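Local coordinates for protein caspase-1 (Spodoptera frugiperda, PDB 1M72) that probably acts in the apoptotic caspase cascade as a cysteine endopeptidase, cleaving proteins such as baculovirus p35 and the nuclear immunophilin FKBP46, at residues 108-114 / 147-152; 192-196 / 246-251; 38-42 / 77-83. One frame throughout, in Å; residues are numbered along the deposited sequence.

Interaction 1: residues 108-114 / 147-152; sequences HGELGML and IQACQG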
loop_
_atom_site.group_PDB
_atom_site.type_symbol
_atom_site.label_atom_id
_atom_site.label_comp_id
_atom_site.label_asym_id
_atom_site.label_seq_id
_atom_site.Cartn_x
_atom_site.Cartn_y
_atom_site.Cartn_z
ATOM N N HIS C 108 0.639 -19.347 8.310
ATOM C CA HIS C 108 -0.240 -18.788 9.365
ATOM C C HIS C 108 0.385 -17.452 9.848
ATOM O O HIS C 108 1.607 -17.292 9.855
ATOM C CB HIS C 108 -0.325 -19.696 10.597
ATOM C CG HIS C 108 -1.238 -20.872 10.445
ATOM N ND1 HIS C 108 -2.597 -20.741 10.248
ATOM C CD2 HIS C 108 -0.988 -22.204 10.493
ATOM C CE1 HIS C 108 -3.144 -21.942 10.183
ATOM N NE2 HIS C 108 -2.189 -22.847 10.331
ATOM N N GLY C 109 -0.465 -16.526 10.275
ATOM C CA GLY C 109 0.006 -15.250 10.773
ATOM C C GLY C 109 -0.886 -14.580 11.817
ATOM O O GLY C 109 -2.032 -14.989 12.091
ATOM N N GLU C 110 -0.311 -13.542 12.412
ATOM C CA GLU C 110 -0.939 -12.684 13.405
ATOM C C GLU C 110 -0.471 -11.283 13.009
ATOM O O GLU C 110 0.356 -11.134 12.096
ATOM C CB GLU C 110 -0.414 -13.030 14.791
ATOM C CG GLU C 110 -0.796 -14.450 15.217
ATOM C CD GLU C 110 -0.479 -14.735 16.683
ATOM O OE1 GLU C 110 -0.540 -13.783 17.510
ATOM O OE2 GLU C 110 -0.188 -15.909 16.990
ATOM N N LEU C 111 -0.975 -10.255 13.664
ATOM C CA LEU C 111 -0.549 -8.917 13.277
ATOM C C LEU C 111 0.957 -8.803 13.524
ATOM O O LEU C 111 1.426 -9.123 14.621
ATOM C CB LEU C 111 -1.325 -7.864 14.067
ATOM C CG LEU C 111 -0.937 -6.397 13.873
ATOM C CD1 LEU C 111 -1.139 -5.963 12.466
ATOM C CD2 LEU C 111 -1.780 -5.551 14.828
ATOM N N GLY C 112 1.702 -8.422 12.475
ATOM C CA GLY C 112 3.142 -8.264 12.565
ATOM C C GLY C 112 3.834 -9.599 12.710
ATOM O O GLY C 112 4.987 -9.700 13.184
ATOM N N MET C 113 3.187 -10.664 12.266
ATOM C CA MET C 113 3.842 -11.944 12.470
ATOM C C MET C 113 3.528 -13.022 11.414
ATOM O O MET C 113 2.389 -13.134 10.950
ATOM C CB MET C 113 3.455 -12.410 13.889
ATOM C CG MET C 113 4.017 -13.712 14.390
ATOM S SD MET C 113 3.080 -14.332 15.896
ATOM C CE MET C 113 2.982 -12.836 16.932
ATOM N N LEU C 114 4.562 -13.772 11.043
ATOM C CA LEU C 114 4.452 -14.899 10.143
ATOM C C LEU C 114 5.030 -16.139 10.861
ATOM O O LEU C 114 5.953 -16.023 11.679
ATOM C CB LEU C 114 5.233 -14.639 8.838
ATOM C CG LEU C 114 4.554 -13.561 7.993
ATOM C CD1 LEU C 114 5.376 -13.258 6.799
ATOM C CD2 LEU C 114 3.184 -14.034 7.580
ATOM N N ILE C 147 2.067 -12.068 0.345
ATOM C CA ILE C 147 1.870 -12.786 1.582
ATOM C C ILE C 147 0.475 -13.292 1.819
ATOM O O ILE C 147 -0.491 -12.505 1.934
ATOM C CB ILE C 147 2.293 -11.898 2.773
ATOM C CG1 ILE C 147 3.768 -11.509 2.605
ATOM C CG2 ILE C 147 2.075 -12.640 4.102
ATOM C CD1 ILE C 147 4.085 -10.313 3.305
ATOM N N GLN C 148 0.345 -14.614 1.852
ATOM C CA GLN C 148 -0.957 -15.229 2.169
ATOM C C GLN C 148 -0.799 -15.710 3.623
ATOM O O GLN C 148 -0.073 -16.653 3.880
ATOM C CB GLN C 148 -1.254 -16.400 1.250
ATOM C CG GLN C 148 -2.495 -17.268 1.654
ATOM C CD GLN C 148 -3.729 -16.437 1.933
ATOM O OE1 GLN C 148 -4.110 -15.550 1.154
ATOM N NE2 GLN C 148 -4.368 -16.717 3.049
ATOM N N ALA C 149 -1.457 -15.014 4.547
ATOM C CA ALA C 149 -1.417 -15.304 5.988
ATOM C C ALA C 149 -2.337 -14.312 6.704
ATOM O O ALA C 149 -2.619 -13.224 6.165
ATOM C CB ALA C 149 0.016 -15.178 6.538
ATOM N N CYS C 150 -2.833 -14.664 7.893
ATOM C CA CYS C 150 -3.707 -13.726 8.597
ATOM C C CYS C 150 -2.838 -12.639 9.201
ATOM O O CYS C 150 -1.672 -12.892 9.509
ATOM C CB CYS C 150 -4.417 -14.414 9.750
ATOM S SG CYS C 150 -5.675 -15.545 9.215
ATOM N N GLN C 151 -3.416 -11.449 9.373
ATOM C CA GLN C 151 -2.703 -10.323 9.978
ATOM C C GLN C 151 -3.452 -10.003 11.290
ATOM O O GLN C 151 -3.372 -8.891 11.814
ATOM C CB GLN C 151 -2.727 -9.095 9.066
ATOM C CG GLN C 151 -1.934 -9.207 7.798
ATOM C CD GLN C 151 -1.368 -7.843 7.382
ATOM O OE1 GLN C 151 -0.476 -7.307 8.047
ATOM N NE2 GLN C 151 -1.891 -7.276 6.296
ATOM N N GLY C 152 -4.155 -11.003 11.813
ATOM C CA GLY C 152 -4.932 -10.816 13.019
ATOM C C GLY C 152 -6.170 -11.694 13.007
ATOM O O GLY C 152 -6.313 -12.571 12.157
HETATM O O HOH W 1 -4.968 -14.979 13.358
HETATM O O HOH W 2 1.077 -8.810 9.827
HETATM O O HOH W 3 1.014 -11.521 9.145
#
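Gln-151 and Leu-114 lose most to this contact, followed by Cys-150, Gly-109 and Leu-111 in equal measure. No direct hydrogen bond joins the segments; they meet through close backbone packing and water. Gln-151 O lies 3.2 Å from Leu-111 CA, while the Gln-151 side chain, whose CA-to-CB bond points away, reaches the type II turn from Glu-110 to Met-113 through water 2, which sits 2.8 Å from Gln-151 OE1 and 2.7 Å from Gly-112 N; Gln-151 NE2 is held by Thr-188 O. Gly-109 C comes within 3.0 Å of Cys-150 O, where a beta carbon on Gly-109 would clash. This is the active-site corner of the caspase fold: Cys-150 follows strand 143-148, and it and His-108 are, by similarity, the catalytic pair. Cys-150 SG is covalently linked to the bound peptide inhibitor, which also receives backbone hydrogen bonds from Gly-109 and Cys-150, consistent with the caspase oxyanion hole. Water 3, 3.0 Å from Cys-150 O and 2.8 Å from Met-113 O, bridges the hairpin to the cysteine loop. Deeper down, Leu-114 CD2 packs 3.5 Å from Ala-149 CB and 3.9 Å from Ile-147 CG2.

Interaction 2: residues 192-196 / 246-251; sequences YFSWR and MHQQKQ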
loop_
_atom_site.group_PDB
_atom_site.type_symbol
_atom_site.label_atom_id
_atom_site.label_comp_id
_atom_site.label_asym_id
_atom_site.label_seq_id
_atom_site.Cartn_x
_atom_site.Cartn_y
_atom_site.Cartn_z
ATOM N N TYR C 192 -6.817 -8.411 10.350
ATOM C CA TYR C 192 -7.843 -9.361 9.910
ATOM C C TYR C 192 -7.452 -10.760 9.546
ATOM O O TYR C 192 -6.299 -11.041 9.219
ATOM C CB TYR C 192 -8.618 -8.784 8.715
ATOM C CG TYR C 192 -9.469 -7.653 9.149
ATOM C CD1 TYR C 192 -8.875 -6.450 9.559
ATOM C CD2 TYR C 192 -10.845 -7.842 9.389
ATOM C CE1 TYR C 192 -9.613 -5.474 10.228
ATOM C CE2 TYR C 192 -11.594 -6.886 10.046
ATOM C CZ TYR C 192 -10.974 -5.696 10.486
ATOM O OH TYR C 192 -11.663 -4.783 11.271
ATOM N N PHE C 193 -8.450 -11.642 9.604
ATOM C CA PHE C 193 -8.279 -13.036 9.193
ATOM C C PHE C 193 -8.103 -13.028 7.665
ATOM O O PHE C 193 -8.493 -12.062 6.970
ATOM C CB PHE C 193 -9.533 -13.872 9.462
ATOM C CG PHE C 193 -9.695 -14.312 10.872
ATOM C CD1 PHE C 193 -10.775 -13.849 11.631
ATOM C CD2 PHE C 193 -8.816 -15.243 11.429
ATOM C CE1 PHE C 193 -11.003 -14.308 12.944
ATOM C CE2 PHE C 193 -9.013 -15.725 12.743
ATOM C CZ PHE C 193 -10.125 -15.252 13.511
ATOM N N SER C 194 -7.556 -14.132 7.156
ATOM C CA SER C 194 -7.344 -14.320 5.725
ATOM C C SER C 194 -7.940 -15.688 5.426
ATOM O O SER C 194 -7.661 -16.642 6.143
ATOM C CB SER C 194 -5.858 -14.318 5.428
ATOM O OG SER C 194 -5.657 -14.253 4.060
ATOM N N TRP C 195 -8.749 -15.785 4.376
ATOM C CA TRP C 195 -9.401 -17.053 4.078
ATOM C C TRP C 195 -8.767 -17.954 3.030
ATOM O O TRP C 195 -8.258 -17.490 1.997
ATOM C CB TRP C 195 -10.852 -16.815 3.711
ATOM C CG TRP C 195 -11.658 -16.306 4.846
ATOM C CD1 TRP C 195 -11.827 -14.997 5.201
ATOM C CD2 TRP C 195 -12.499 -17.072 5.725
ATOM N NE1 TRP C 195 -12.727 -14.899 6.230
ATOM C CE2 TRP C 195 -13.157 -16.152 6.579
ATOM C CE3 TRP C 195 -12.770 -18.446 5.870
ATOM C CZ2 TRP C 195 -14.068 -16.552 7.568
ATOM C CZ3 TRP C 195 -13.679 -18.850 6.862
ATOM C CH2 TRP C 195 -14.314 -17.893 7.698
ATOM N N ARG C 196 -8.838 -19.247 3.332
ATOM C CA ARG C 196 -8.304 -20.344 2.525
ATOM C C ARG C 196 -9.341 -21.476 2.344
ATOM O O ARG C 196 -9.980 -21.919 3.303
ATOM C CB ARG C 196 -7.045 -20.912 3.224
ATOM C CG ARG C 196 -6.392 -22.203 2.591
ATOM C CD ARG C 196 -5.029 -22.526 3.291
ATOM N NE ARG C 196 -5.157 -22.286 4.727
ATOM C CZ ARG C 196 -5.748 -23.116 5.578
ATOM N NH1 ARG C 196 -6.243 -24.279 5.137
ATOM N NH2 ARG C 196 -5.932 -22.742 6.855
ATOM N N MET C 246 -17.977 -16.955 12.098
ATOM C CA MET C 246 -17.044 -17.102 10.965
ATOM C C MET C 246 -17.788 -17.229 9.615
ATOM O O MET C 246 -17.190 -17.297 8.547
ATOM C CB MET C 246 -16.203 -18.360 11.134
ATOM C CG MET C 246 -15.424 -18.441 12.437
ATOM S SD MET C 246 -14.340 -17.037 12.607
ATOM C CE MET C 246 -12.951 -17.553 11.433
ATOM N N HIS C 247 -19.106 -17.241 9.677
ATOM C CA HIS C 247 -19.901 -17.447 8.501
ATOM C C HIS C 247 -20.278 -16.201 7.691
ATOM O O HIS C 247 -20.618 -15.182 8.250
ATOM C CB HIS C 247 -21.153 -18.234 8.913
ATOM C CG HIS C 247 -21.929 -18.770 7.755
ATOM N ND1 HIS C 247 -21.368 -19.604 6.809
ATOM C CD2 HIS C 247 -23.213 -18.559 7.369
ATOM C CE1 HIS C 247 -22.278 -19.882 5.892
ATOM N NE2 HIS C 247 -23.404 -19.260 6.209
ATOM N N GLN C 248 -20.224 -16.327 6.363
ATOM C CA GLN C 248 -20.544 -15.253 5.425
ATOM C C GLN C 248 -19.654 -14.054 5.610
ATOM O O GLN C 248 -20.113 -12.925 5.525
ATOM C CB GLN C 248 -22.005 -14.813 5.586
ATOM C CG GLN C 248 -23.009 -15.967 5.427
ATOM C CD GLN C 248 -24.443 -15.489 5.499
ATOM O OE1 GLN C 248 -25.319 -16.227 5.921
ATOM N NE2 GLN C 248 -24.688 -14.241 5.083
ATOM N N GLN C 249 -18.377 -14.297 5.873
ATOM C CA GLN C 249 -17.458 -13.188 6.065
ATOM C C GLN C 249 -16.794 -12.829 4.732
ATOM O O GLN C 249 -16.765 -13.641 3.793
ATOM C CB GLN C 249 -16.440 -13.539 7.155
ATOM C CG GLN C 249 -17.124 -13.960 8.469
ATOM C CD GLN C 249 -17.865 -12.805 9.110
ATOM O OE1 GLN C 249 -17.247 -11.822 9.489
ATOM N NE2 GLN C 249 -19.197 -12.909 9.212
ATOM N N LYS C 250 -16.299 -11.598 4.665
ATOM C CA LYS C 250 -15.675 -11.010 3.478
ATOM C C LYS C 250 -14.214 -10.688 3.731
ATOM O O LYS C 250 -13.724 -10.750 4.881
ATOM C CB LYS C 250 -16.397 -9.724 3.127
ATOM C CG LYS C 250 -17.881 -9.931 2.916
ATOM C CD LYS C 250 -18.132 -10.731 1.649
ATOM C CE LYS C 250 -18.052 -9.806 0.413
ATOM N NZ LYS C 250 -17.960 -10.623 -0.811
ATOM N N GLN C 251 -13.529 -10.307 2.662
ATOM C CA GLN C 251 -12.104 -10.021 2.732
ATOM C C GLN C 251 -11.650 -9.186 1.570
ATOM O O GLN C 251 -12.161 -9.345 0.445
ATOM C CB GLN C 251 -11.328 -11.338 2.700
ATOM C CG GLN C 251 -9.816 -11.201 2.678
ATOM C CD GLN C 251 -9.106 -12.546 2.600
ATOM O OE1 GLN C 251 -9.573 -13.539 3.167
ATOM N NE2 GLN C 251 -7.959 -12.588 1.901
HETATM O O HOH W 4 -13.421 -12.055 7.342
HETATM O O HOH W 5 -6.845 -15.365 1.061
#
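A single direct hydrogen bond joins the two segments: Trp-195 N donates to Gln-251 OE1 at 2.7 Å with a nearly straight geometry. Gln-251 reaches this point fully extended, and its NE2 is hydrogen-bonded to Ser-187 O. Two waters reinforce the junction. Water 5 donates to Trp-195 O (2.7 Å) and accepts from Gln-251 NE2 (3.1 Å), so the amide group serves both the N and the O of Trp-195; water 4 accepts from the indole at Trp-195 NE1 (3.1 Å) and donates to Lys-250 O (2.8 Å). The remaining contacts are apolar and aromatic. Met-246 CE sits over the face of Phe-193, 4.2 Å from the ring centroid, in a CH-pi contact, while Met-246 SD makes an oblique Met-aromatic approach at 5.0 Å from the same centroid. Trp-195 CH2 packs 3.9 Å from Met-246 CB, and Trp-195 CZ2 lies 3.9 Å from Gln-249 CB; the indole also stacks on Trp-203. Phe-193, Trp-195 and Met-246 all pack on an apolar side chain of the bound peptide, and Trp-195 and Arg-196 pair with the peptide backbone in an antiparallel ladder. Polar bonds, direct and through water, thus hold the backbone and NE1 of Trp-195, while Phe-193, Trp-195 and Met-246 present an apolar wall to that side chain, probably the inhibitor's valine, consistent with the caspase S2 pocket.

Interaction 3: residues 38-42 / 77-83; sequences FNHEH and NLKSEEI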
loop_
_atom_site.group_PDB
_atom_site.type_symbol
_atom_site.label_atom_id
_atom_site.label_comp_id
_atom_site.label_asym_id
_atom_site.label_seq_id
_atom_site.Cartn_x
_atom_site.Cartn_y
_atom_site.Cartn_z
ATOM N N PHE C 38 7.726 -19.694 -0.263
ATOM C CA PHE C 38 7.863 -20.427 0.987
ATOM C C PHE C 38 6.473 -20.878 1.296
ATOM O O PHE C 38 5.636 -20.108 1.738
ATOM C CB PHE C 38 8.393 -19.551 2.116
ATOM C CG PHE C 38 9.764 -19.047 1.860
ATOM C CD1 PHE C 38 9.957 -17.824 1.219
ATOM C CD2 PHE C 38 10.874 -19.801 2.237
ATOM C CE1 PHE C 38 11.238 -17.339 0.952
ATOM C CE2 PHE C 38 12.175 -19.342 1.984
ATOM C CZ PHE C 38 12.368 -18.094 1.334
ATOM N N ASN C 39 6.246 -22.155 1.053
ATOM C CA ASN C 39 4.944 -22.798 1.251
ATOM C C ASN C 39 4.960 -23.608 2.533
ATOM O O ASN C 39 5.792 -24.530 2.673
ATOM C CB ASN C 39 4.674 -23.704 0.059
ATOM C CG ASN C 39 3.329 -24.304 0.110
ATOM O OD1 ASN C 39 3.158 -25.468 -0.197
ATOM N ND2 ASN C 39 2.353 -23.516 0.508
ATOM N N HIS C 40 4.034 -23.283 3.442
ATOM C CA HIS C 40 3.972 -23.946 4.752
ATOM C C HIS C 40 2.699 -24.677 4.969
ATOM O O HIS C 40 1.668 -24.044 5.128
ATOM C CB HIS C 40 4.104 -22.935 5.883
ATOM C CG HIS C 40 5.453 -22.316 5.963
ATOM N ND1 HIS C 40 6.514 -22.933 6.591
ATOM C CD2 HIS C 40 5.943 -21.181 5.410
ATOM C CE1 HIS C 40 7.603 -22.208 6.418
ATOM N NE2 HIS C 40 7.284 -21.141 5.706
ATOM N N GLU C 41 2.766 -26.005 5.014
ATOM C CA GLU C 41 1.541 -26.797 5.213
ATOM C C GLU C 41 1.367 -27.382 6.620
ATOM O O GLU C 41 0.252 -27.515 7.119
ATOM C CB GLU C 41 1.466 -27.939 4.177
ATOM C CG GLU C 41 0.075 -28.649 4.089
ATOM C CD GLU C 41 0.012 -29.732 2.994
ATOM O OE1 GLU C 41 1.086 -30.272 2.594
ATOM O OE2 GLU C 41 -1.114 -30.046 2.543
ATOM N N HIS C 42 2.478 -27.689 7.261
ATOM C CA HIS C 42 2.423 -28.317 8.561
ATOM C C HIS C 42 3.354 -27.587 9.514
ATOM O O HIS C 42 4.361 -27.029 9.101
ATOM C CB HIS C 42 2.812 -29.787 8.370
ATOM C CG HIS C 42 2.018 -30.471 7.297
ATOM N ND1 HIS C 42 2.596 -30.986 6.147
ATOM C CD2 HIS C 42 0.685 -30.736 7.201
ATOM C CE1 HIS C 42 1.651 -31.545 5.400
ATOM N NE2 HIS C 42 0.483 -31.410 6.015
ATOM N N ASN C 77 7.856 -26.031 3.880
ATOM C CA ASN C 77 7.970 -26.094 5.336
ATOM C C ASN C 77 9.291 -25.867 6.037
ATOM O O ASN C 77 9.693 -26.679 6.861
ATOM C CB ASN C 77 7.407 -27.438 5.793
ATOM C CG ASN C 77 5.992 -27.618 5.331
ATOM O OD1 ASN C 77 5.125 -26.789 5.633
ATOM N ND2 ASN C 77 5.744 -28.674 4.562
ATOM N N LEU C 78 9.944 -24.753 5.761
ATOM C CA LEU C 78 11.208 -24.483 6.383
ATOM C C LEU C 78 11.039 -23.904 7.798
ATOM O O LEU C 78 9.979 -23.372 8.148
ATOM C CB LEU C 78 12.011 -23.508 5.515
ATOM C CG LEU C 78 12.482 -23.837 4.083
ATOM C CD1 LEU C 78 13.461 -22.718 3.631
ATOM C CD2 LEU C 78 13.220 -25.223 4.018
ATOM N N LYS C 79 12.095 -24.050 8.607
ATOM C CA LYS C 79 12.171 -23.504 9.946
ATOM C C LYS C 79 12.559 -22.027 9.738
ATOM O O LYS C 79 13.094 -21.658 8.686
ATOM C CB LYS C 79 13.262 -24.212 10.746
ATOM C CG LYS C 79 12.909 -25.657 11.129
ATOM C CD LYS C 79 14.076 -26.380 11.775
ATOM C CE LYS C 79 14.336 -25.870 13.189
ATOM N NZ LYS C 79 15.471 -26.600 13.859
ATOM N N SER C 80 12.310 -21.190 10.731
ATOM C CA SER C 80 12.616 -19.781 10.587
ATOM C C SER C 80 14.051 -19.428 10.160
ATOM O O SER C 80 14.279 -18.480 9.385
ATOM C CB SER C 80 12.271 -19.054 11.873
ATOM O OG SER C 80 12.635 -17.692 11.768
ATOM N N GLU C 81 15.013 -20.196 10.649
ATOM C CA GLU C 81 16.398 -19.922 10.331
ATOM C C GLU C 81 16.702 -20.305 8.908
ATOM O O GLU C 81 17.621 -19.763 8.300
ATOM C CB GLU C 81 17.333 -20.681 11.288
ATOM C CG GLU C 81 17.189 -20.261 12.770
ATOM C CD GLU C 81 17.582 -18.801 13.043
ATOM O OE1 GLU C 81 17.035 -17.892 12.363
ATOM O OE2 GLU C 81 18.431 -18.566 13.948
ATOM N N GLU C 82 15.933 -21.256 8.394
ATOM C CA GLU C 82 16.123 -21.723 7.041
ATOM C C GLU C 82 15.624 -20.674 6.074
ATOM O O GLU C 82 16.282 -20.385 5.085
ATOM C CB GLU C 82 15.377 -23.024 6.819
ATOM C CG GLU C 82 15.713 -24.087 7.836
ATOM C CD GLU C 82 15.229 -25.465 7.411
ATOM O OE1 GLU C 82 16.071 -26.237 6.919
ATOM O OE2 GLU C 82 14.021 -25.781 7.545
ATOM N N ILE C 83 14.456 -20.116 6.350
ATOM C CA ILE C 83 13.909 -19.077 5.502
ATOM C C ILE C 83 14.904 -17.893 5.530
ATOM O O ILE C 83 15.329 -17.375 4.481
ATOM C CB ILE C 83 12.543 -18.601 6.037
ATOM C CG1 ILE C 83 11.522 -19.732 5.922
ATOM C CG2 ILE C 83 12.093 -17.325 5.301
ATOM C CD1 ILE C 83 10.179 -19.437 6.594
HETATM O O HOH W 6 3.574 -29.771 2.720
#
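Asn-77 dominates this contact, and both its backbone and its carboxamide are engaged. Asn-77 N donates to Asn-39 O at 2.8 Å in an almost straight bond, while Asn-77 OD1 accepts from two successive amides, Glu-41 N at 2.6 Å and His-42 N at 3.2 Å. The other end of the carboxamide, Asn-77 ND2, donates a hydrogen to water 6 (3.1 Å), which in turn donates to Glu-41 OE1 (2.5 Å). One carboxamide oxygen therefore satisfies two amides of the loop that leaves strand 31-39, where His-40 O is taken up by Arg-51. Not every polar atom is served: His-40 ND1 is buried without a partner, although the edge of that ring lies against Leu-78 O, 3.2 Å from His-40 CE1. At the helix start, Glu-82 OE2 accepts from Lys-79 N (2.8 Å), the N-cap residue, as in one half of a capping box, and Asp-118 takes Ser-80 N. Beside these polar contacts Ile-83 CG2 lies over the Phe-38 ring, 4.0 Å from its centroid, and Leu-78 CD1 packs at the ring edge, 4.0 Å from Phe-38 CE2. Strands 31-39 and 70-76 are parallel neighbours joined through helix 54-67, so the contact ties the carboxyl ends of a beta-alpha-beta crossover, as expected in the alpha/beta sheet of the caspase fold.

In the fold
From the N terminus, interaction 3 comes first, bringing 77-83 back to 38-42 around helix 54-67 and strand 70-76 at one edge of the main sheet. Through helix 80-92 and strand 98-106 the chain reaches interaction 1, whose loop takes in strand 120-121 of the small antiparallel sheet, helix 125-128 and most of strand 143-148. Interaction 2 follows, closing 192-196 on 246-251 over helices 203-215 and 221-235. The three loops lie in series; none nests or crosses. Interactions 1 and 2 touch through a probable hydrogen bond (Gln-151 N to Tyr-192 O, 2.9 Å), joining the probable catalytic cysteine's loop to the segment holding peptide-binding strand 195-197. Nearest atoms of interactions 3 and 1 are about 6 Å apart.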